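Local coordinates for protein hemolysin (Streptococcus suis, PDB 3HVN) that probably lyses host cells by binding cholesterol-containing membranes, changing shape and assembling into an oligomeric membrane pore, at residues A405-T410 with V434-H439; V455-C460 with T470-D475; Q481-I486 with A496-E501; S392-L397 with T443-G448. The protein carries 1 engineered substitution. All coordinates share one frame; numbering follows the deposited sequence.

Interaction 1: A405-T410 with V434-H439. With HTO (heptane-1,2,3-triol), chain C.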
loop_
_atom_site.group_PDB
_atom_site.type_symbol
_atom_site.label_atom_id
_atom_site.label_comp_id
_atom_site.label_asym_id
_atom_site.label_seq_id
_atom_site.Cartn_x
_atom_site.Cartn_y
_atom_site.Cartn_z
ATOM N N ALA A 405 -20.083 -51.101 -15.715
ATOM C CA ALA A 405 -18.887 -50.266 -15.675
ATOM C C ALA A 405 -18.339 -50.072 -14.264
ATOM O O ALA A 405 -19.036 -49.585 -13.375
ATOM C CB ALA A 405 -19.166 -48.918 -16.323
ATOM N N LYS A 406 -17.082 -50.460 -14.071
ATOM C CA LYS A 406 -16.382 -50.210 -12.818
ATOM C C LYS A 406 -15.919 -48.761 -12.753
ATOM O O LYS A 406 -15.201 -48.291 -13.638
ATOM C CB LYS A 406 -15.169 -51.132 -12.685
ATOM C CG LYS A 406 -15.424 -52.420 -11.921
ATOM C CD LYS A 406 -14.180 -53.297 -11.914
ATOM C CE LYS A 406 -14.294 -54.424 -10.901
ATOM N NZ LYS A 406 -14.256 -53.917 -9.501
ATOM N N TYR A 407 -16.333 -48.054 -11.706
ATOM C CA TYR A 407 -15.872 -46.684 -11.496
ATOM C C TYR A 407 -14.749 -46.637 -10.467
ATOM O O TYR A 407 -14.685 -47.476 -9.570
ATOM C CB TYR A 407 -17.028 -45.775 -11.072
ATOM C CG TYR A 407 -17.705 -45.070 -12.226
ATOM C CD1 TYR A 407 -18.584 -45.747 -13.062
ATOM C CD2 TYR A 407 -17.468 -43.725 -12.477
ATOM C CE1 TYR A 407 -19.205 -45.104 -14.118
ATOM C CE2 TYR A 407 -18.083 -43.074 -13.532
ATOM C CZ TYR A 407 -18.951 -43.768 -14.348
ATOM O OH TYR A 407 -19.565 -43.123 -15.397
ATOM N N ASN A 408 -13.861 -45.657 -10.603
ATOM C CA ASN A 408 -12.730 -45.522 -9.691
ATOM C C ASN A 408 -12.069 -44.148 -9.784
ATOM O O ASN A 408 -11.149 -43.945 -10.577
ATOM C CB ASN A 408 -11.700 -46.621 -9.957
ATOM C CG ASN A 408 -10.662 -46.727 -8.858
ATOM O OD1 ASN A 408 -10.803 -46.121 -7.795
ATOM N ND2 ASN A 408 -9.614 -47.502 -9.106
ATOM N N ILE A 409 -12.542 -43.211 -8.969
ATOM C CA ILE A 409 -12.005 -41.854 -8.969
ATOM C C ILE A 409 -11.410 -41.474 -7.612
ATOM O O ILE A 409 -11.995 -41.755 -6.555
ATOM C CB ILE A 409 -13.069 -40.818 -9.391
ATOM C CG1 ILE A 409 -14.199 -40.759 -8.366
ATOM C CG2 ILE A 409 -13.622 -41.155 -10.767
ATOM C CD1 ILE A 409 -15.333 -39.840 -8.760
ATOM N N THR A 410 -10.247 -40.830 -7.651
ATOM C CA THR A 410 -9.508 -40.526 -6.430
ATOM C C THR A 410 -8.875 -39.135 -6.444
ATOM O O THR A 410 -8.773 -38.497 -7.491
ATOM C CB THR A 410 -8.403 -41.572 -6.179
ATOM O OG1 THR A 410 -7.811 -41.353 -4.892
ATOM C CG2 THR A 410 -7.328 -41.478 -7.252
ATOM N N VAL A 434 -16.807 -49.943 -7.432
ATOM C CA VAL A 434 -18.188 -50.317 -7.712
ATOM C C VAL A 434 -18.466 -50.367 -9.213
ATOM O O VAL A 434 -17.992 -49.522 -9.982
ATOM C CB VAL A 434 -19.195 -49.379 -7.009
ATOM C CG1 VAL A 434 -20.582 -49.537 -7.611
ATOM C CG2 VAL A 434 -19.226 -49.661 -5.513
ATOM N N ASN A 435 -19.228 -51.379 -9.615
ATOM C CA ASN A 435 -19.611 -51.563 -11.007
ATOM C C ASN A 435 -21.099 -51.305 -11.214
ATOM O O ASN A 435 -21.944 -51.884 -10.529
ATOM C CB ASN A 435 -19.237 -52.970 -11.481
ATOM C CG ASN A 435 -19.715 -54.056 -10.533
ATOM O OD1 ASN A 435 -20.388 -53.780 -9.540
ATOM N ND2 ASN A 435 -19.364 -55.299 -10.836
ATOM N N LEU A 436 -21.414 -50.430 -12.163
ATOM C CA LEU A 436 -22.789 -50.005 -12.389
ATOM C C LEU A 436 -23.358 -50.614 -13.666
ATOM O O LEU A 436 -22.652 -50.758 -14.663
ATOM C CB LEU A 436 -22.855 -48.479 -12.445
ATOM C CG LEU A 436 -22.090 -47.801 -11.305
ATOM C CD1 LEU A 436 -21.861 -46.325 -11.589
ATOM C CD2 LEU A 436 -22.810 -47.997 -9.977
ATOM N N THR A 437 -24.637 -50.970 -13.631
ATOM C CA THR A 437 -25.272 -51.661 -14.746
ATOM C C THR A 437 -25.962 -50.699 -15.709
ATOM O O THR A 437 -26.553 -49.706 -15.288
ATOM C CB THR A 437 -26.314 -52.682 -14.245
ATOM O OG1 THR A 437 -25.758 -53.454 -13.173
ATOM C CG2 THR A 437 -26.739 -53.612 -15.372
ATOM N N SER A 438 -25.875 -51.001 -17.003
ATOM C CA SER A 438 -26.630 -50.268 -18.020
ATOM C C SER A 438 -26.520 -48.751 -17.881
ATOM O O SER A 438 -25.511 -48.156 -18.256
ATOM C CB SER A 438 -28.103 -50.689 -17.991
ATOM O OG SER A 438 -28.858 -49.977 -18.956
ATOM N N HIS A 439 -27.569 -48.127 -17.350
ATOM C CA HIS A 439 -27.597 -46.676 -17.199
ATOM C C HIS A 439 -27.456 -46.233 -15.747
ATOM O O HIS A 439 -28.053 -46.819 -14.844
ATOM C CB HIS A 439 -28.882 -46.093 -17.791
ATOM C CG HIS A 439 -29.029 -44.619 -17.570
ATOM N ND1 HIS A 439 -29.519 -44.087 -16.397
ATOM C CD2 HIS A 439 -28.742 -43.565 -18.370
ATOM C CE1 HIS A 439 -29.531 -42.769 -16.484
ATOM N NE2 HIS A 439 -29.065 -42.426 -17.672
HETATM C C1 HTO C . -28.768 -47.892 -11.409
HETATM O O1 HTO C . -28.589 -47.786 -12.826
HETATM C C2 HTO C . -27.994 -49.095 -10.887
HETATM O O2 HTO C . -27.109 -49.572 -11.908
HETATM C C3 HTO C . -27.187 -48.729 -9.647
HETATM O O3 HTO C . -26.486 -49.886 -9.175
HETATM C C4 HTO C . -28.093 -48.199 -8.543
HETATM C C5 HTO C . -27.280 -47.526 -7.444
HETATM C C6 HTO C . -27.128 -46.034 -7.713
HETATM C C7 HTO C . -25.884 -45.487 -7.048
#

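Interaction 2: V455-C460 with T470-D475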
loop_
_atom_site.group_PDB
_atom_site.type_symbol
_atom_site.label_atom_id
_atom_site.label_comp_id
_atom_site.label_asym_id
_atom_site.label_seq_id
_atom_site.Cartn_x
_atom_site.Cartn_y
_atom_site.Cartn_z
ATOM N N VAL A 455 -9.336 -39.982 -12.543
ATOM C CA VAL A 455 -10.533 -40.733 -12.899
ATOM C C VAL A 455 -10.193 -41.987 -13.699
ATOM O O VAL A 455 -9.507 -41.921 -14.725
ATOM C CB VAL A 455 -11.517 -39.871 -13.713
ATOM C CG1 VAL A 455 -12.700 -40.711 -14.179
ATOM C CG2 VAL A 455 -11.984 -38.683 -12.888
ATOM N N ASN A 456 -10.681 -43.124 -13.213
ATOM C CA ASN A 456 -10.483 -44.406 -13.879
ATOM C C ASN A 456 -11.783 -45.199 -13.945
ATOM O O ASN A 456 -12.296 -45.660 -12.924
ATOM C CB ASN A 456 -9.403 -45.221 -13.162
ATOM C CG ASN A 456 -9.108 -46.543 -13.852
ATOM O OD1 ASN A 456 -9.987 -47.150 -14.465
ATOM N ND2 ASN A 456 -7.865 -46.997 -13.748
ATOM N N ILE A 457 -12.312 -45.353 -15.154
ATOM C CA ILE A 457 -13.528 -46.126 -15.367
ATOM C C ILE A 457 -13.301 -47.240 -16.383
ATOM O O ILE A 457 -12.744 -47.014 -17.464
ATOM C CB ILE A 457 -14.694 -45.231 -15.821
ATOM C CG1 ILE A 457 -14.252 -44.326 -16.969
ATOM C CG2 ILE A 457 -15.190 -44.389 -14.666
ATOM C CD1 ILE A 457 -15.200 -43.180 -17.244
ATOM N N GLN A 458 -13.734 -48.444 -16.022
ATOM C CA GLN A 458 -13.551 -49.618 -16.865
ATOM C C GLN A 458 -14.900 -50.241 -17.215
ATOM O O GLN A 458 -15.906 -49.966 -16.563
ATOM C CB GLN A 458 -12.666 -50.644 -16.154
ATOM C CG GLN A 458 -11.381 -50.060 -15.587
ATOM C CD GLN A 458 -10.649 -51.027 -14.677
ATOM O OE1 GLN A 458 -10.918 -52.228 -14.682
ATOM N NE2 GLN A 458 -9.716 -50.506 -13.889
ATOM N N GLU A 459 -14.914 -51.079 -18.247
ATOM C CA GLU A 459 -16.147 -51.734 -18.676
ATOM C C GLU A 459 -15.990 -53.249 -18.752
ATOM O O GLU A 459 -14.991 -53.757 -19.260
ATOM C CB GLU A 459 -16.616 -51.168 -20.021
ATOM C CG GLU A 459 -17.472 -52.114 -20.844
ATOM C CD GLU A 459 -16.642 -53.033 -21.718
ATOM O OE1 GLU A 459 -15.433 -52.764 -21.881
ATOM O OE2 GLU A 459 -17.197 -54.019 -22.244
ATOM N N CYS A 460 -16.988 -53.964 -18.242
ATOM C CA CYS A 460 -16.958 -55.422 -18.221
ATOM C C CYS A 460 -17.251 -56.004 -19.598
ATOM O O CYS A 460 -18.209 -55.606 -20.261
ATOM C CB CYS A 460 -17.962 -55.961 -17.200
ATOM S SG CYS A 460 -17.969 -57.763 -17.038
ATOM N N THR A 470 -10.304 -51.546 -19.591
ATOM C CA THR A 470 -10.195 -50.152 -19.183
ATOM C C THR A 470 -10.764 -49.234 -20.261
ATOM O O THR A 470 -10.374 -49.311 -21.426
ATOM C CB THR A 470 -8.735 -49.760 -18.881
ATOM O OG1 THR A 470 -8.645 -48.340 -18.710
ATOM C CG2 THR A 470 -7.819 -50.192 -20.017
ATOM N N VAL A 471 -11.693 -48.371 -19.865
ATOM C CA VAL A 471 -12.365 -47.486 -20.808
ATOM C C VAL A 471 -11.813 -46.068 -20.752
ATOM O O VAL A 471 -11.674 -45.405 -21.781
ATOM C CB VAL A 471 -13.883 -47.442 -20.550
ATOM C CG1 VAL A 471 -14.531 -46.332 -21.363
ATOM C CG2 VAL A 471 -14.509 -48.783 -20.876
ATOM N N TYR A 472 -11.501 -45.605 -19.546
ATOM C CA TYR A 472 -11.026 -44.240 -19.358
ATOM C C TYR A 472 -10.118 -44.170 -18.135
ATOM O O TYR A 472 -10.395 -44.790 -17.112
ATOM C CB TYR A 472 -12.221 -43.296 -19.208
ATOM C CG TYR A 472 -11.881 -41.830 -19.056
ATOM C CD1 TYR A 472 -12.035 -40.949 -20.119
ATOM C CD2 TYR A 472 -11.429 -41.323 -17.845
ATOM C CE1 TYR A 472 -11.736 -39.606 -19.982
ATOM C CE2 TYR A 472 -11.125 -39.982 -17.701
ATOM C CZ TYR A 472 -11.281 -39.128 -18.771
ATOM O OH TYR A 472 -10.982 -37.792 -18.630
ATOM N N ASP A 473 -9.027 -43.420 -18.247
ATOM C CA ASP A 473 -8.060 -43.322 -17.160
ATOM C C ASP A 473 -7.224 -42.060 -17.307
ATOM O O ASP A 473 -6.297 -42.016 -18.116
ATOM C CB ASP A 473 -7.147 -44.550 -17.154
ATOM C CG ASP A 473 -6.280 -44.624 -15.915
ATOM O OD1 ASP A 473 -6.824 -44.481 -14.801
ATOM O OD2 ASP A 473 -5.056 -44.833 -16.054
ATOM N N LYS A 474 -7.545 -41.033 -16.525
ATOM C CA LYS A 474 -6.858 -39.753 -16.674
ATOM C C LYS A 474 -6.688 -38.974 -15.375
ATOM O O LYS A 474 -7.514 -39.064 -14.463
ATOM C CB LYS A 474 -7.585 -38.869 -17.693
ATOM C CG LYS A 474 -7.573 -39.393 -19.119
ATOM C CD LYS A 474 -8.282 -38.430 -20.059
ATOM C CE LYS A 474 -8.395 -39.001 -21.462
ATOM N NZ LYS A 474 -9.165 -38.100 -22.363
ATOM N N ASP A 475 -5.602 -38.209 -15.306
ATOM C CA ASP A 475 -5.438 -37.192 -14.279
ATOM C C ASP A 475 -6.194 -35.959 -14.753
ATOM O O ASP A 475 -5.958 -35.469 -15.857
ATOM C CB ASP A 475 -3.961 -36.848 -14.086
ATOM C CG ASP A 475 -3.147 -38.022 -13.577
ATOM O OD1 ASP A 475 -1.901 -37.953 -13.639
ATOM O OD2 ASP A 475 -3.750 -39.011 -13.115
#

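Interaction 3: Q481-I486 with A496-E501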
loop_
_atom_site.group_PDB
_atom_site.type_symbol
_atom_site.label_atom_id
_atom_site.label_comp_id
_atom_site.label_asym_id
_atom_site.label_seq_id
_atom_site.Cartn_x
_atom_site.Cartn_y
_atom_site.Cartn_z
ATOM N N GLN A 481 -17.004 -27.350 -13.473
ATOM C CA GLN A 481 -17.918 -28.463 -13.700
ATOM C C GLN A 481 -17.415 -29.342 -14.836
ATOM O O GLN A 481 -17.077 -28.844 -15.910
ATOM C CB GLN A 481 -19.317 -27.941 -14.032
ATOM C CG GLN A 481 -20.316 -29.025 -14.412
ATOM C CD GLN A 481 -20.900 -29.733 -13.206
ATOM O OE1 GLN A 481 -21.403 -29.096 -12.281
ATOM N NE2 GLN A 481 -20.845 -31.060 -13.214
ATOM N N ARG A 482 -17.363 -30.650 -14.603
ATOM C CA ARG A 482 -16.953 -31.579 -15.651
ATOM C C ARG A 482 -17.847 -32.811 -15.731
ATOM O O ARG A 482 -18.049 -33.509 -14.738
ATOM C CB ARG A 482 -15.491 -31.996 -15.477
ATOM C CG ARG A 482 -15.158 -33.332 -16.122
ATOM C CD ARG A 482 -13.816 -33.289 -16.825
ATOM N NE ARG A 482 -12.796 -32.610 -16.035
ATOM C CZ ARG A 482 -11.607 -32.254 -16.509
ATOM N NH1 ARG A 482 -11.289 -32.514 -17.770
ATOM N NH2 ARG A 482 -10.735 -31.638 -15.724
ATOM N N LYS A 483 -18.373 -33.074 -16.922
ATOM C CA LYS A 483 -19.252 -34.215 -17.137
ATOM C C LYS A 483 -18.554 -35.310 -17.937
ATOM O O LYS A 483 -18.002 -35.056 -19.010
ATOM C CB LYS A 483 -20.529 -33.778 -17.857
ATOM C CG LYS A 483 -21.586 -34.866 -17.963
ATOM C CD LYS A 483 -22.740 -34.429 -18.851
ATOM C CE LYS A 483 -23.864 -35.451 -18.841
ATOM N NZ LYS A 483 -24.856 -35.196 -19.921
ATOM N N ILE A 484 -18.580 -36.527 -17.403
ATOM C CA ILE A 484 -18.023 -37.681 -18.095
ATOM C C ILE A 484 -19.118 -38.700 -18.387
ATOM O O ILE A 484 -19.721 -39.264 -17.469
ATOM C CB ILE A 484 -16.907 -38.355 -17.278
ATOM C CG1 ILE A 484 -15.799 -37.350 -16.957
ATOM C CG2 ILE A 484 -16.341 -39.548 -18.033
ATOM C CD1 ILE A 484 -14.669 -37.932 -16.136
ATOM N N THR A 485 -19.375 -38.929 -19.670
ATOM C CA THR A 485 -20.430 -39.846 -20.076
ATOM C C THR A 485 -19.887 -41.024 -20.871
ATOM O O THR A 485 -19.412 -40.863 -21.996
ATOM C CB THR A 485 -21.509 -39.133 -20.915
ATOM O OG1 THR A 485 -20.955 -38.737 -22.176
ATOM C CG2 THR A 485 -22.023 -37.907 -20.189
ATOM N N ILE A 486 -19.954 -42.210 -20.279
ATOM C CA ILE A 486 -19.622 -43.428 -21.000
ATOM C C ILE A 486 -20.896 -43.964 -21.633
ATOM O O ILE A 486 -21.994 -43.671 -21.165
ATOM C CB ILE A 486 -19.014 -44.495 -20.076
ATOM C CG1 ILE A 486 -20.000 -44.863 -18.966
ATOM C CG2 ILE A 486 -17.706 -43.999 -19.483
ATOM C CD1 ILE A 486 -19.452 -45.861 -17.972
ATOM N N ALA A 496 -17.144 -39.786 -23.235
ATOM C CA ALA A 496 -17.227 -38.362 -23.532
ATOM C C ALA A 496 -16.843 -37.534 -22.310
ATOM O O ALA A 496 -17.511 -37.586 -21.274
ATOM C CB ALA A 496 -18.622 -37.994 -24.011
ATOM N N ASP A 497 -15.758 -36.777 -22.439
ATOM C CA ASP A 497 -15.270 -35.923 -21.364
ATOM C C ASP A 497 -15.520 -34.461 -21.712
ATOM O O ASP A 497 -14.860 -33.902 -22.588
ATOM C CB ASP A 497 -13.776 -36.166 -21.137
ATOM C CG ASP A 497 -13.185 -35.252 -20.080
ATOM O OD1 ASP A 497 -13.905 -34.362 -19.582
ATOM O OD2 ASP A 497 -11.993 -35.421 -19.750
ATOM N N GLU A 498 -16.472 -33.842 -21.020
ATOM C CA GLU A 498 -16.832 -32.457 -21.305
ATOM C C GLU A 498 -16.647 -31.545 -20.095
ATOM O O GLU A 498 -16.786 -31.975 -18.950
ATOM C CB GLU A 498 -18.269 -32.376 -21.826
ATOM C CG GLU A 498 -18.461 -33.007 -23.196
ATOM C CD GLU A 498 -19.920 -33.105 -23.596
ATOM O OE1 GLU A 498 -20.206 -33.097 -24.812
ATOM O OE2 GLU A 498 -20.781 -33.190 -22.694
ATOM N N VAL A 499 -16.332 -30.282 -20.362
ATOM C CA VAL A 499 -16.116 -29.301 -19.306
ATOM C C VAL A 499 -17.037 -28.095 -19.480
ATOM O O VAL A 499 -17.170 -27.556 -20.578
ATOM C CB VAL A 499 -14.646 -28.830 -19.270
ATOM C CG1 VAL A 499 -14.174 -28.450 -20.666
ATOM C CG2 VAL A 499 -14.478 -27.668 -18.302
ATOM N N ILE A 500 -17.669 -27.679 -18.385
ATOM C CA ILE A 500 -18.615 -26.567 -18.403
ATOM C C ILE A 500 -18.171 -25.461 -17.439
ATOM O O ILE A 500 -17.183 -25.617 -16.720
ATOM C CB ILE A 500 -20.041 -27.043 -18.041
ATOM C CG1 ILE A 500 -20.384 -28.340 -18.782
ATOM C CG2 ILE A 500 -21.073 -25.971 -18.357
ATOM C CD1 ILE A 500 -19.884 -29.601 -18.098
ATOM N N GLU A 501 -18.897 -24.345 -17.433
ATOM C CA GLU A 501 -18.575 -23.218 -16.560
ATOM C C GLU A 501 -19.710 -22.915 -15.584
ATOM O O GLU A 501 -20.626 -23.718 -15.412
ATOM C CB GLU A 501 -18.248 -21.972 -17.387
ATOM C CG GLU A 501 -16.910 -22.029 -18.112
ATOM C CD GLU A 501 -16.619 -20.756 -18.882
ATOM O OE1 GLU A 501 -17.515 -19.890 -18.949
ATOM O OE2 GLU A 501 -15.498 -20.620 -19.417
#

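Interaction 4: S392-L397 with T443-G448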
loop_
_atom_site.group_PDB
_atom_site.type_symbol
_atom_site.label_atom_id
_atom_site.label_comp_id
_atom_site.label_asym_id
_atom_site.label_seq_id
_atom_site.Cartn_x
_atom_site.Cartn_y
_atom_site.Cartn_z
ATOM N N SER A 392 -15.285 -24.899 -4.910
ATOM C CA SER A 392 -15.668 -26.300 -5.018
ATOM C C SER A 392 -15.464 -26.789 -6.450
ATOM O O SER A 392 -15.201 -25.994 -7.352
ATOM C CB SER A 392 -17.131 -26.481 -4.602
ATOM O OG SER A 392 -17.545 -27.829 -4.741
ATOM N N SER A 393 -15.580 -28.097 -6.652
ATOM C CA SER A 393 -15.431 -28.683 -7.980
ATOM C C SER A 393 -16.469 -29.780 -8.204
ATOM O O SER A 393 -16.665 -30.638 -7.348
ATOM C CB SER A 393 -14.018 -29.241 -8.163
ATOM O OG SER A 393 -13.805 -29.666 -9.496
ATOM N N ALA A 394 -17.132 -29.749 -9.355
ATOM C CA ALA A 394 -18.210 -30.694 -9.635
ATOM C C ALA A 394 -17.869 -31.671 -10.757
ATOM O O ALA A 394 -17.522 -31.264 -11.872
ATOM C CB ALA A 394 -19.499 -29.951 -9.950
ATOM N N LEU A 395 -17.978 -32.963 -10.458
ATOM C CA LEU A 395 -17.696 -34.000 -11.446
ATOM C C LEU A 395 -18.890 -34.931 -11.647
ATOM O O LEU A 395 -19.166 -35.794 -10.814
ATOM C CB LEU A 395 -16.458 -34.805 -11.045
ATOM C CG LEU A 395 -16.134 -36.036 -11.895
ATOM C CD1 LEU A 395 -15.814 -35.633 -13.326
ATOM C CD2 LEU A 395 -14.982 -36.820 -11.287
ATOM N N THR A 396 -19.591 -34.749 -12.761
ATOM C CA THR A 396 -20.756 -35.564 -13.085
ATOM C C THR A 396 -20.368 -36.821 -13.860
ATOM O O THR A 396 -19.563 -36.768 -14.791
ATOM C CB THR A 396 -21.788 -34.768 -13.905
ATOM O OG1 THR A 396 -22.289 -33.680 -13.118
ATOM C CG2 THR A 396 -22.946 -35.662 -14.321
ATOM N N LEU A 397 -20.952 -37.948 -13.467
ATOM C CA LEU A 397 -20.672 -39.227 -14.106
ATOM C C LEU A 397 -21.947 -39.839 -14.675
ATOM O O LEU A 397 -22.941 -40.010 -13.960
ATOM C CB LEU A 397 -20.024 -40.188 -13.107
ATOM C CG LEU A 397 -18.753 -39.679 -12.425
ATOM C CD1 LEU A 397 -18.366 -40.569 -11.251
ATOM C CD2 LEU A 397 -17.611 -39.570 -13.425
ATOM N N THR A 443 -23.523 -36.876 -9.799
ATOM C CA THR A 443 -22.630 -35.729 -9.704
ATOM C C THR A 443 -21.873 -35.783 -8.383
ATOM O O THR A 443 -22.446 -36.113 -7.345
ATOM C CB THR A 443 -23.407 -34.405 -9.786
ATOM O OG1 THR A 443 -24.234 -34.403 -10.956
ATOM C CG2 THR A 443 -22.445 -33.228 -9.846
ATOM N N ILE A 444 -20.584 -35.464 -8.423
ATOM C CA ILE A 444 -19.760 -35.512 -7.221
ATOM C C ILE A 444 -19.144 -34.152 -6.902
ATOM O O ILE A 444 -18.777 -33.391 -7.805
ATOM C CB ILE A 444 -18.654 -36.582 -7.329
ATOM C CG1 ILE A 444 -18.158 -36.983 -5.940
ATOM C CG2 ILE A 444 -17.507 -36.085 -8.188
ATOM C CD1 ILE A 444 -17.062 -38.022 -5.966
ATOM N N GLN A 445 -19.037 -33.859 -5.609
ATOM C CA GLN A 445 -18.560 -32.564 -5.139
ATOM C C GLN A 445 -17.185 -32.652 -4.483
ATOM O O GLN A 445 -17.073 -32.901 -3.282
ATOM C CB GLN A 445 -19.561 -31.957 -4.154
ATOM C CG GLN A 445 -20.915 -31.634 -4.761
ATOM C CD GLN A 445 -20.864 -30.441 -5.694
ATOM O OE1 GLN A 445 -20.021 -29.557 -5.545
ATOM N NE2 GLN A 445 -21.774 -30.409 -6.662
ATOM N N ILE A 446 -16.143 -32.447 -5.281
ATOM C CA ILE A 446 -14.782 -32.376 -4.768
ATOM C C ILE A 446 -14.561 -31.017 -4.112
ATOM O O ILE A 446 -14.793 -29.979 -4.733
ATOM C CB ILE A 446 -13.750 -32.563 -5.893
ATOM C CG1 ILE A 446 -14.177 -33.696 -6.830
ATOM C CG2 ILE A 446 -12.369 -32.830 -5.314
ATOM C CD1 ILE A 446 -14.297 -35.039 -6.146
ATOM N N PRO A 447 -14.115 -31.020 -2.847
ATOM C CA PRO A 447 -13.905 -29.787 -2.079
ATOM C C PRO A 447 -12.803 -28.917 -2.675
ATOM O O PRO A 447 -12.009 -29.395 -3.485
ATOM C CB PRO A 447 -13.481 -30.300 -0.699
ATOM C CG PRO A 447 -13.946 -31.720 -0.647
ATOM C CD PRO A 447 -13.829 -32.223 -2.048
ATOM N N GLY A 448 -12.761 -27.651 -2.272
ATOM C CA GLY A 448 -11.758 -26.725 -2.762
ATOM C C GLY A 448 -10.364 -27.070 -2.275
ATOM O O GLY A 448 -9.377 -26.834 -2.972
#

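Interaction 1: A405-T410 with V434-H439
L436 sets CG beside its backbone N (chi1 -47°) and runs on nearly extended to CD1, while the Y407 ring, at chi1 -93°, swings across its path. The two side chains cross at about a right angle, and L436 CD1 meets the ring at CD1 of Y407, 3.6 Å away. Across the other face K406 and N435 run side by side, K406 CG against N435 CB at 3.9 Å, and the lysine NZ bonds to G433 O. The backbones pair antiparallel. A405 N reaches L436 O at 2.8 Å within the carbonyl plane, and the return bond from L436 N comes to A405 O from above its plane. Y407 N approaches V434 O nearly along the C=O axis, at 169° about the hydrogen. Past the pairing, T437 N gives a weak bond to O2 of the bound heptanetriol (3.3 Å). The chemistry implies a hairpin end held mainly by backbone bonds, apolar on the face of A405, Y407 and L436, and only weakly bonded to the triol.

Interaction 2: V455-C460 with T470-D475
Y472 lays one edge of its ring along V455: CE2 stands 3.9 Å from V455 CG1, and V455 O lies near the ring plane. The tyrosine CG is anti to its backbone N (chi1 -178°), which leans the ring across to V455 on the partner strand, while the CD1 end of I457 lies beside the base of the ring. The Y472 hydroxyl bonds to D497, which fixes the far end of the ring, and Y495 meets it edge-to-face. V455, I457 and Y472 share the face that looks onto I484. On the other face N456 ND2 and D473 OD1 come to 2.9 Å, but the angle is too poor for a hydrogen bond and the two planes cross obliquely; H454 makes a weak bond to the aspartate.

Between V455 and K474 the N-H of V455 points to K474 O at 173°, close to the C=O axis. At I457 the pairing slips by one residue. Its O takes two donors, Y472 N at 2.8 Å and V471 N at 3.0 Å, the latter on a lone pair. V471 therefore turns toward the partner strand and sets CG2 against E459 CB, while E459 OE2 bonds to T490. This is a classic beta bulge in an antiparallel hairpin, and the hairpin leads into the tryptophan-rich undecapeptide loop of cholesterol-dependent cytolysins, which begins at E459.

Interaction 3: Q481-I486 with A496-E501
I484 marks the tightly packed side of this hairpin, buried against V455, I457 and L476, whereas the ends of K483 and E498 are its loose side. Beside I484, D497 holds CG anti to its backbone N (chi1 177°), which puts OD1 in plane with the edge of the R482 guanidinium. D497 OD2 forms a long salt bridge to R482 NH1 at 3.6 Å, with the two flat groups 49° apart. Each partner is also tied elsewhere: R482 NH2 to P477 O, and D497 OD2 to the hydroxyl of Y472. On the other face Q481 and I500 lie alongside each other, Q481 CG to I500 CD1 at 3.8 Å. K483 runs fully extended there, K483 NZ standing 5.3 Å from E498 OE2, too far for a salt bridge. Four backbone hydrogen bonds join the main chains: among them, E498 N meets K483 O at 2.8 Å almost along the C=O axis, and T485 N reaches A496 O within its carbonyl plane. Such regular antiparallel pairing, with I484 turned into the sandwich and K483 and E498 outward, is typical of an edge hairpin in the C-terminal beta sandwich of cholesterol-dependent cytolysins, where its turn carries the Thr-Leu pair thought to recognise cholesterol.

Interaction 4: S392-L397 with T443-G448
I444 O is gripped twice: L395 N donates to it at 2.8 Å and 170°, lying in the carbonyl plane. The second grip is a CA-H contact, A394 CA to I444 O at 3.3 Å. The two segments form an antiparallel strand pair in the mixed sheet of the C-terminal beta sandwich. In the return bond I444 N comes to L395 O from well above the carbonyl plane, while S393 N meets I446 O nearly along the C=O axis. L395 and I444 lie side by side on one face, pointing the same way; the isoleucine sets CG2 in the crowded position between N and the carbonyl carbon, which brings it against L395 CB, and I409 packs on I444. At the far end S392 OG stands near both Q445 OE1 and I446 O, each a weak and unsettled bond. S393 OG turns instead to V479 O. On the face of A394 and Q445 two threonines cross obliquely, each hydroxyl beside its own backbone N, and T396 OG1 and T443 OG1 share a hydrogen bond of 3.0 Å.

Overall arrangement
From the N terminus, the long strand 376-401 enters the C-terminal domain first, and interaction 4 joins it to strand 440-446, closing a loop of 45 residues. Interaction 1 lies wholly within that loop as its own hairpin, 404-416 with 422-437. Interactions 2 and 3 follow in series, each a hairpin closing a short loop, and no contact crosses another. Interactions 1 and 2 share one sheet, since strands 404-416 and 450-460 are neighbours; interactions 3 and 4 share the other through strands 376-401 and 481-487. The two sheets face each other, with Y407, I409, V455 and I457 packing on L395, L397, I484 and I486.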